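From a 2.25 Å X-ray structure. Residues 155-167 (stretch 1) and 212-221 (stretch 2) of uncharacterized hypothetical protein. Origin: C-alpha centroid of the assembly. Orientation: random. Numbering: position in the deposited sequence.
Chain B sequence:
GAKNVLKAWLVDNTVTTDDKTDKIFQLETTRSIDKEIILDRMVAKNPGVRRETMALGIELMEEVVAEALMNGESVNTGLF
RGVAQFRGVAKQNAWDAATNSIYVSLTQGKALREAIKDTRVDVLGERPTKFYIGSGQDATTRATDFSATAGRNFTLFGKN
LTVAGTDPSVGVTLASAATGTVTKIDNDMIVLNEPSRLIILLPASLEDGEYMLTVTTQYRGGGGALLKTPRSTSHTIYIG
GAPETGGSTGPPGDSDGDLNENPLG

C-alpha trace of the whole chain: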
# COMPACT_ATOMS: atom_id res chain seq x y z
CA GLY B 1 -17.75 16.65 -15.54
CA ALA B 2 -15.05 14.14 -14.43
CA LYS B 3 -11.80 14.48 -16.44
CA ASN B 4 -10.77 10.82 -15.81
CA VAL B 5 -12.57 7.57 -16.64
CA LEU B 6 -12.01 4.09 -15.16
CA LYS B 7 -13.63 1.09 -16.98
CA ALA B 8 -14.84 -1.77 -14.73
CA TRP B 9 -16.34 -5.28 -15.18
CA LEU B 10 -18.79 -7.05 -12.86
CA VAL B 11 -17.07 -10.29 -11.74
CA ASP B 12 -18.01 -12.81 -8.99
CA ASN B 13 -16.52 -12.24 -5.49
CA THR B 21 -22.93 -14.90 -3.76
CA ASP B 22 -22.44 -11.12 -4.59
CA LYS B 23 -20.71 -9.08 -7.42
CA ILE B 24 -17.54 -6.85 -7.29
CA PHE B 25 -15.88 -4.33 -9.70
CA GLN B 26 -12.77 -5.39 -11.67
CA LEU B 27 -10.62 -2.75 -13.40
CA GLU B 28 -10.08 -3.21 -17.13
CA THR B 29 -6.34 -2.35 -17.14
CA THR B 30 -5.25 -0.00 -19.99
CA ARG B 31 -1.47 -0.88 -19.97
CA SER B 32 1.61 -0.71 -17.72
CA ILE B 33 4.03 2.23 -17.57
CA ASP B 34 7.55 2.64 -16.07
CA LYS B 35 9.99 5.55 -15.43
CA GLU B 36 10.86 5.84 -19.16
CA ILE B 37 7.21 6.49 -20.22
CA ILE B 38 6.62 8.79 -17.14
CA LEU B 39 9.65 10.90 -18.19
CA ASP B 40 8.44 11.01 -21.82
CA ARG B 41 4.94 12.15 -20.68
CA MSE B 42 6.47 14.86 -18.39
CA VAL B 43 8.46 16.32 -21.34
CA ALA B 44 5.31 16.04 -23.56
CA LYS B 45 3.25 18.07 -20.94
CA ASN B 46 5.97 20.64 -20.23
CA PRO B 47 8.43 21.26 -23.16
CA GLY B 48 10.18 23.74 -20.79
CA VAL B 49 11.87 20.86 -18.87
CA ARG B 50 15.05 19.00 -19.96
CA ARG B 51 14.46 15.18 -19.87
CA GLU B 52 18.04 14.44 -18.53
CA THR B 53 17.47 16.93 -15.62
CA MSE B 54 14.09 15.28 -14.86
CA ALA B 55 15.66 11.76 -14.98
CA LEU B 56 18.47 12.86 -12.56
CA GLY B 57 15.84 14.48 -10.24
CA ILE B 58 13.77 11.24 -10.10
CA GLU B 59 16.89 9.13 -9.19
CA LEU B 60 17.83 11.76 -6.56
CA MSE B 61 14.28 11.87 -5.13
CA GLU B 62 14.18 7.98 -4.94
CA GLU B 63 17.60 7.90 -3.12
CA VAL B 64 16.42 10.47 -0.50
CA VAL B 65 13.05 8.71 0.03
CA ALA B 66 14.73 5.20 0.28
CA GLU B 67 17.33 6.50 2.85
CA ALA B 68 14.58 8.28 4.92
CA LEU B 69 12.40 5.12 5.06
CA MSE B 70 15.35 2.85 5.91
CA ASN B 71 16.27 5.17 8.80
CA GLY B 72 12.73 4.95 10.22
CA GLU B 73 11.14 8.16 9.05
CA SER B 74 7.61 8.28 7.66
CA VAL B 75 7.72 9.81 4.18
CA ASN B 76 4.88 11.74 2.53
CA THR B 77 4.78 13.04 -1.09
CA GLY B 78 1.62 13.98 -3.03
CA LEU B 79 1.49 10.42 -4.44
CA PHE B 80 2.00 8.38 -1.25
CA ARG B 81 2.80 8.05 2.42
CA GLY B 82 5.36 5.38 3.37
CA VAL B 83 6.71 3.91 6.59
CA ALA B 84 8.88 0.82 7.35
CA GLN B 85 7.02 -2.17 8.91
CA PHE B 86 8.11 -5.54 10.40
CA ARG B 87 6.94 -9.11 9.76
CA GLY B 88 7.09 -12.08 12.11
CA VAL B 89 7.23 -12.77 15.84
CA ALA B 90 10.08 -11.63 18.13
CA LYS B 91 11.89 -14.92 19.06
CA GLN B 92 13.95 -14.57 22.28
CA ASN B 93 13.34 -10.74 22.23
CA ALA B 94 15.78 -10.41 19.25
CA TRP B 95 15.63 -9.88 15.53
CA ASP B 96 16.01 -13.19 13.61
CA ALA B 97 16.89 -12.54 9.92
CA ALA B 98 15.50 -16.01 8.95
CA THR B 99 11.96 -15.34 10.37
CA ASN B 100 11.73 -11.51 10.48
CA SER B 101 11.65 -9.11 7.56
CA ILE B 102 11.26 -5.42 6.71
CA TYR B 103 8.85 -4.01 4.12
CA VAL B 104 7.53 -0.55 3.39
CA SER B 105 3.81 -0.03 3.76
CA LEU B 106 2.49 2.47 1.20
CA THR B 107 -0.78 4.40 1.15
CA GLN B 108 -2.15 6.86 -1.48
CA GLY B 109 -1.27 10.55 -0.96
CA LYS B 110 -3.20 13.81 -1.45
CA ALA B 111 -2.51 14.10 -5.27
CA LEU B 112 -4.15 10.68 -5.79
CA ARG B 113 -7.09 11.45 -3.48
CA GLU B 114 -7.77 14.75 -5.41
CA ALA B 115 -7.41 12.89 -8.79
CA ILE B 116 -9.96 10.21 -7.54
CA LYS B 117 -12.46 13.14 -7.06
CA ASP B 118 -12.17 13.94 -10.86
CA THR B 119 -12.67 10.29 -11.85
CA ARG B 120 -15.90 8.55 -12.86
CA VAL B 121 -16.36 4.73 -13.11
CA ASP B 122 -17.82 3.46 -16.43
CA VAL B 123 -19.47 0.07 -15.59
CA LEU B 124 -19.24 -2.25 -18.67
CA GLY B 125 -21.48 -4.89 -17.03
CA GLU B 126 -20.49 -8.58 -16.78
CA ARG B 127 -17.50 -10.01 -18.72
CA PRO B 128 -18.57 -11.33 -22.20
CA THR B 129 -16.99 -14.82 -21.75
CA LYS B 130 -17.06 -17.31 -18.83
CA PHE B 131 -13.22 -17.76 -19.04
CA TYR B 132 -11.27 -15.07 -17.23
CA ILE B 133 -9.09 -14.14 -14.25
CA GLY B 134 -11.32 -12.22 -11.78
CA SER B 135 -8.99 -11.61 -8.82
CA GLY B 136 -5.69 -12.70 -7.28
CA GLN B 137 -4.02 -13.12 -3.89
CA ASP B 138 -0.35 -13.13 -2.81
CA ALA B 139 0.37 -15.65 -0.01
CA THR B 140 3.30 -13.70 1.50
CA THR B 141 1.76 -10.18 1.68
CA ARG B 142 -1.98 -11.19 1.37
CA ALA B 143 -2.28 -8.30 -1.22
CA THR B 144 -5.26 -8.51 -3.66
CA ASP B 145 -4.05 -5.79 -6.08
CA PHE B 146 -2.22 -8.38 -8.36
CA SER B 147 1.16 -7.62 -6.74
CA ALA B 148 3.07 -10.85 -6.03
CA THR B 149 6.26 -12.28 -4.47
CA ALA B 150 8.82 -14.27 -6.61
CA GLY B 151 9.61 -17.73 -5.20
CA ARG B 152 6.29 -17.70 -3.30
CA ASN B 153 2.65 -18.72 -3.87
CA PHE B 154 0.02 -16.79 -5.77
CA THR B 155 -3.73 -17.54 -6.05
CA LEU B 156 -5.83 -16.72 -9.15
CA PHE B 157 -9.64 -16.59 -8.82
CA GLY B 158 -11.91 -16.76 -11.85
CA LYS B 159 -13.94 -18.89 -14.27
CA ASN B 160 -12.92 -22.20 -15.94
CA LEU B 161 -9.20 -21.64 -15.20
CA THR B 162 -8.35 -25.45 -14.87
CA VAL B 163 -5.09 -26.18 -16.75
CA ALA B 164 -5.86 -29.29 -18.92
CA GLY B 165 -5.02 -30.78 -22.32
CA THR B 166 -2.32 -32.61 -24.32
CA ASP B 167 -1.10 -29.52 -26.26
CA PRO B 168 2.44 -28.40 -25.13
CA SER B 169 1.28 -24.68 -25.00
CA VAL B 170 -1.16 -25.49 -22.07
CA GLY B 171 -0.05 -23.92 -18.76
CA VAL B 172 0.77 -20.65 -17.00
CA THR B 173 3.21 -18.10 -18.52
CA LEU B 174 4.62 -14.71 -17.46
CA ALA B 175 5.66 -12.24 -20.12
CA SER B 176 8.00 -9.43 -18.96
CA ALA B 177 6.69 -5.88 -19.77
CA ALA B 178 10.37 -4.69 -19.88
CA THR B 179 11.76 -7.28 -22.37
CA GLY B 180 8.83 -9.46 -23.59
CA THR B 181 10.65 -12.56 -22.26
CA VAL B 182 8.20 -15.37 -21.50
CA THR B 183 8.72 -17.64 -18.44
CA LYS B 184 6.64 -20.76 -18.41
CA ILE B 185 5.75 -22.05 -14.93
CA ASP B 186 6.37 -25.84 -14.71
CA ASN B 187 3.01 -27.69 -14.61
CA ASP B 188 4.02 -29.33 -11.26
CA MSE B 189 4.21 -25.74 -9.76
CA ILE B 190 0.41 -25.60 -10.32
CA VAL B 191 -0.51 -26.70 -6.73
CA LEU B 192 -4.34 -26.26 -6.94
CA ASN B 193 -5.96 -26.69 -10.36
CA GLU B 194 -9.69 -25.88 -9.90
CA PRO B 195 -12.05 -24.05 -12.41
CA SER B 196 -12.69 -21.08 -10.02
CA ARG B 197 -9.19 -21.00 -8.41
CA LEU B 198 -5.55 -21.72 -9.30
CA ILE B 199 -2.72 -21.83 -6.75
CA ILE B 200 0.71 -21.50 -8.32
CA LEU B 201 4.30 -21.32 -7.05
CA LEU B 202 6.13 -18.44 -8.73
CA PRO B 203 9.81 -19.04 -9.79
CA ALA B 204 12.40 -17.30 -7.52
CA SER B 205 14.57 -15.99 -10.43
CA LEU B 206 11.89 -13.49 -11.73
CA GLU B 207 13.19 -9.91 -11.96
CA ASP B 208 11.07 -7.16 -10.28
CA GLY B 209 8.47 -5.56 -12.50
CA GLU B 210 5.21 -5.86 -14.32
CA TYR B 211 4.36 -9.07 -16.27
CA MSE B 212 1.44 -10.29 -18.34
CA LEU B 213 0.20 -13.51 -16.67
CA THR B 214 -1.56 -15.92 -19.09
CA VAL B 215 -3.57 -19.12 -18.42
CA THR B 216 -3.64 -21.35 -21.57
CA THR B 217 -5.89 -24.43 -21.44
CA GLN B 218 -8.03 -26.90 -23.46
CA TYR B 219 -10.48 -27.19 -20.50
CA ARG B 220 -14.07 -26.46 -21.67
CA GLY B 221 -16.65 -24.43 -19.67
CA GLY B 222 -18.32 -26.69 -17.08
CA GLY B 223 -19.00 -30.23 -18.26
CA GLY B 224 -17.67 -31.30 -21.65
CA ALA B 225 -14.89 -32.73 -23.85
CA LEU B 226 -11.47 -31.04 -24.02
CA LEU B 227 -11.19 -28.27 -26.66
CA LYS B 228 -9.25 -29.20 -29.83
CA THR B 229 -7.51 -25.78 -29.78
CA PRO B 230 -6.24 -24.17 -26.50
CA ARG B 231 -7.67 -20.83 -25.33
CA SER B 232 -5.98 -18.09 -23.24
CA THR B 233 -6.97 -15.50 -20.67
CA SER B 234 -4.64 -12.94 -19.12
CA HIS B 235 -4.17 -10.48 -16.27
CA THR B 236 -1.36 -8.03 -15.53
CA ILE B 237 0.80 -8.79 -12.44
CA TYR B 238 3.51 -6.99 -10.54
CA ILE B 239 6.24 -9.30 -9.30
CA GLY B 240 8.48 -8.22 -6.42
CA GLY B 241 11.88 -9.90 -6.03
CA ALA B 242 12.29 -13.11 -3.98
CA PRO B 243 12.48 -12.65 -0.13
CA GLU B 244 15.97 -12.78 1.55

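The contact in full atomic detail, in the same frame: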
# COMPACT_ATOMS: atom_id res chain seq x y z
N THR B 155 -2.42 -16.94 -5.75
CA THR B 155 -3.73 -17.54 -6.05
C THR B 155 -4.48 -16.68 -7.08
O THR B 155 -4.64 -15.48 -6.90
CB THR B 155 -4.59 -17.73 -4.78
OG1 THR B 155 -3.88 -18.53 -3.84
CG2 THR B 155 -5.91 -18.42 -5.08
N LEU B 156 -5.01 -17.32 -8.11
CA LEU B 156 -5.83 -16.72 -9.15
C LEU B 156 -7.27 -17.19 -9.00
O LEU B 156 -7.51 -18.39 -8.97
CB LEU B 156 -5.31 -17.11 -10.55
CG LEU B 156 -3.94 -16.61 -10.91
CD1 LEU B 156 -3.26 -17.55 -11.87
CD2 LEU B 156 -4.01 -15.20 -11.41
N PHE B 157 -8.22 -16.25 -8.89
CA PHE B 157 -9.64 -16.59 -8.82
C PHE B 157 -10.30 -16.25 -10.14
O PHE B 157 -9.94 -15.25 -10.76
CB PHE B 157 -10.32 -15.87 -7.64
CG PHE B 157 -9.68 -16.14 -6.30
CD1 PHE B 157 -10.06 -17.24 -5.53
CD2 PHE B 157 -8.71 -15.28 -5.78
CE1 PHE B 157 -9.50 -17.46 -4.27
CE2 PHE B 157 -8.14 -15.51 -4.54
CZ PHE B 157 -8.54 -16.60 -3.78
N GLY B 158 -11.24 -17.06 -10.59
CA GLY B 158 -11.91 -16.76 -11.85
C GLY B 158 -12.91 -17.79 -12.29
O GLY B 158 -13.61 -18.39 -11.45
N LYS B 159 -13.01 -17.97 -13.62
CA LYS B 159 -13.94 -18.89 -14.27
C LYS B 159 -13.23 -19.77 -15.26
O LYS B 159 -12.51 -19.27 -16.13
CB LYS B 159 -15.11 -18.15 -14.96
CG LYS B 159 -16.11 -17.48 -14.02
CD LYS B 159 -17.12 -18.42 -13.40
CE LYS B 159 -18.03 -17.67 -12.46
NZ LYS B 159 -19.12 -18.54 -11.93
N ASN B 160 -13.44 -21.10 -15.11
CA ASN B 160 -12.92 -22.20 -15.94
C ASN B 160 -11.42 -22.04 -16.23
O ASN B 160 -10.99 -22.15 -17.38
CB ASN B 160 -13.73 -22.28 -17.24
CG ASN B 160 -15.16 -22.67 -16.96
OD1 ASN B 160 -15.45 -23.74 -16.40
ND2 ASN B 160 -16.08 -21.77 -17.30
N LEU B 161 -10.64 -21.87 -15.16
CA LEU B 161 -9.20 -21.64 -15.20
C LEU B 161 -8.38 -22.95 -15.17
O LEU B 161 -7.16 -22.86 -15.37
CB LEU B 161 -8.77 -20.74 -14.02
CG LEU B 161 -9.24 -19.27 -14.04
CD1 LEU B 161 -8.64 -18.49 -12.86
CD2 LEU B 161 -8.83 -18.58 -15.33
N THR B 162 -9.02 -24.14 -14.95
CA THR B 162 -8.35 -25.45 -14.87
C THR B 162 -7.39 -25.64 -16.04
O THR B 162 -7.79 -25.50 -17.19
CB THR B 162 -9.37 -26.62 -14.83
OG1 THR B 162 -10.29 -26.41 -13.77
CG2 THR B 162 -8.71 -27.98 -14.63
N VAL B 163 -6.12 -25.93 -15.73
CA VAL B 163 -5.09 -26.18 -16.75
C VAL B 163 -5.22 -27.67 -17.18
O VAL B 163 -5.01 -28.56 -16.36
CB VAL B 163 -3.67 -25.78 -16.26
CG1 VAL B 163 -2.61 -26.20 -17.27
CG2 VAL B 163 -3.58 -24.27 -16.00
N ALA B 164 -5.65 -27.92 -18.41
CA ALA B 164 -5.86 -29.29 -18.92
C ALA B 164 -5.60 -29.36 -20.42
O ALA B 164 -5.67 -28.33 -21.10
CB ALA B 164 -7.28 -29.77 -18.61
N GLY B 165 -5.30 -30.56 -20.91
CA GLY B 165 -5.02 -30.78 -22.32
C GLY B 165 -3.63 -31.29 -22.64
O GLY B 165 -2.67 -31.03 -21.91
N THR B 166 -3.53 -31.98 -23.77
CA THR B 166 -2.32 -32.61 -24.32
C THR B 166 -1.35 -31.60 -24.97
O THR B 166 -0.14 -31.83 -24.97
CB THR B 166 -2.72 -33.65 -25.37
OG1 THR B 166 -3.54 -33.02 -26.37
CG2 THR B 166 -3.44 -34.85 -24.76
N ASP B 167 -1.89 -30.52 -25.56
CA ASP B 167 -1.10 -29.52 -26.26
C ASP B 167 0.05 -28.96 -25.37
O ASP B 167 -0.19 -28.60 -24.21
CB ASP B 167 -2.00 -28.38 -26.76
CG ASP B 167 -1.38 -27.50 -27.81
OD1 ASP B 167 -0.38 -26.81 -27.50
OD2 ASP B 167 -1.94 -27.42 -28.92
N MSE B 212 2.74 -9.86 -17.89
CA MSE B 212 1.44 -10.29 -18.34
C MSE B 212 1.35 -11.78 -18.00
O MSE B 212 2.18 -12.56 -18.47
CB MSE B 212 1.19 -9.99 -19.83
CG MSE B 212 -0.25 -10.32 -20.29
SE MSE B 212 -1.61 -9.28 -19.30
CE MSE B 212 -1.04 -7.46 -19.63
N LEU B 213 0.44 -12.14 -17.07
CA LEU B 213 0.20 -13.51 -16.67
C LEU B 213 -0.89 -14.10 -17.59
O LEU B 213 -1.96 -13.52 -17.74
CB LEU B 213 -0.19 -13.63 -15.17
CG LEU B 213 -0.31 -15.08 -14.62
CD1 LEU B 213 0.08 -15.16 -13.15
CD2 LEU B 213 -1.73 -15.63 -14.80
N THR B 214 -0.61 -15.27 -18.18
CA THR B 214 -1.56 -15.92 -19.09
C THR B 214 -1.78 -17.36 -18.67
O THR B 214 -0.84 -18.07 -18.32
CB THR B 214 -1.04 -15.81 -20.54
OG1 THR B 214 -0.89 -14.42 -20.84
CG2 THR B 214 -1.97 -16.48 -21.58
N VAL B 215 -3.07 -17.77 -18.68
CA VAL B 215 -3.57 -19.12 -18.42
C VAL B 215 -4.01 -19.67 -19.77
O VAL B 215 -4.93 -19.12 -20.36
CB VAL B 215 -4.72 -19.18 -17.36
CG1 VAL B 215 -5.35 -20.58 -17.31
CG2 VAL B 215 -4.23 -18.76 -15.97
N THR B 216 -3.31 -20.70 -20.29
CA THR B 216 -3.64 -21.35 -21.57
C THR B 216 -4.14 -22.77 -21.25
O THR B 216 -3.48 -23.51 -20.52
CB THR B 216 -2.44 -21.33 -22.52
OG1 THR B 216 -2.02 -19.99 -22.70
CG2 THR B 216 -2.76 -21.96 -23.87
N THR B 217 -5.33 -23.13 -21.77
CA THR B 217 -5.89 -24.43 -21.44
C THR B 217 -6.85 -24.91 -22.52
O THR B 217 -7.39 -24.11 -23.29
CB THR B 217 -6.60 -24.35 -20.05
OG1 THR B 217 -6.98 -25.66 -19.61
CG2 THR B 217 -7.79 -23.38 -20.02
N GLN B 218 -7.07 -26.25 -22.56
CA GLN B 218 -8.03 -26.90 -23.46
C GLN B 218 -9.28 -27.35 -22.66
O GLN B 218 -10.13 -28.08 -23.18
CB GLN B 218 -7.38 -28.07 -24.21
CG GLN B 218 -6.42 -27.59 -25.28
CD GLN B 218 -5.55 -28.69 -25.83
OE1 GLN B 218 -4.62 -29.16 -25.18
NE2 GLN B 218 -5.80 -29.05 -27.07
N TYR B 219 -9.37 -26.91 -21.39
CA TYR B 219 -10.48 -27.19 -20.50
C TYR B 219 -11.68 -26.37 -20.93
O TYR B 219 -11.59 -25.14 -20.98
CB TYR B 219 -10.10 -26.90 -19.03
CG TYR B 219 -11.25 -27.09 -18.05
CD1 TYR B 219 -11.64 -28.36 -17.63
CD2 TYR B 219 -11.95 -25.99 -17.55
CE1 TYR B 219 -12.70 -28.54 -16.75
CE2 TYR B 219 -13.01 -26.15 -16.66
CZ TYR B 219 -13.38 -27.43 -16.26
OH TYR B 219 -14.44 -27.57 -15.39
N ARG B 220 -12.80 -27.04 -21.22
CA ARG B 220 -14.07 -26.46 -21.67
C ARG B 220 -14.96 -26.06 -20.49
O ARG B 220 -15.02 -26.80 -19.49
CB ARG B 220 -14.81 -27.48 -22.56
CG ARG B 220 -16.00 -26.91 -23.33
CD ARG B 220 -16.85 -27.99 -23.98
NE ARG B 220 -16.09 -28.85 -24.89
CZ ARG B 220 -15.86 -28.58 -26.17
NH1 ARG B 220 -16.31 -27.46 -26.71
NH2 ARG B 220 -15.16 -29.43 -26.92
N GLY B 221 -15.69 -24.95 -20.65
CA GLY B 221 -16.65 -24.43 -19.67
C GLY B 221 -17.60 -25.49 -19.13
O GLY B 221 -18.33 -26.13 -19.90

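The contact between these two stretches illustrates a common principle: where a loop runs beside the end of a strand without forming a regular ladder, a few polar side chains bridge the backbones while apolar ones close the gap next to them. The pairing centers on Thr 217, whose CA-to-CB bond points toward the first stretch and whose chi1, in the t well, places the hydroxyl among backbone groups of the loop. There OG1 works in both directions, donating to Thr 162 O at 2.6 Å and accepting from Ala 164 N at 2.9 Å. A third bond, from Tyr 219 N to the same Thr 217 OG1 at 3.2 Å, ties the hydroxyl to its own stretch just after the strand ends. Threonine suits this buried place because one hydroxyl can serve a carbonyl and amides together.

Direct backbone pairing is limited to one hydrogen bond, from Gln 218 N to Ala 164 O at 2.9 Å. The side chain of Gln 218 then extends the connection. Its CA-to-CB bond points sideways, but the end of the side chain comes nearer the first stretch, and OE1 accepts a hydrogen bond from Asp 167 N at 3.1 Å. A long amide can thus reach a backbone group beyond the direct pairing, while its NE2 is satisfied elsewhere in the structure. Gly 165 makes room for this arrangement: its CA lies 3.3 Å from Gln 218 OE1, and an ideal CB would come within 2.2 Å of that oxygen. The backbone angles of Gly 165, 118/154, independently call for glycine.

Tyr 219 supplies the broad surface of the contact. Thr 162 CB sits 3.8 Å from the centroid of its ring, only 14° off the normal, in a CH-pi interaction over one face. Asn 160 approaches the edge instead, with OD1 3.4 Å from Tyr 219 CE2, and the Ala 164 CB to Tyr 219 CB distance of 4.0 Å adds apolar packing near the root of the side chain. The small methyl of Ala 164 fits this close backbone approach.

Further back along the second strand, the contact becomes hydrophobic. Leu 156 and Leu 213, both buried and directed toward the opposing stretch, meet at 3.8 Å through CD1 and CD2, respectively. Val 215 continues the apolar patch, its CG1 lying 4.3 Å from Val 163 CG2. These branched hydrocarbons need no polar partners. Altogether, 687 Å² is buried, summed over both sides.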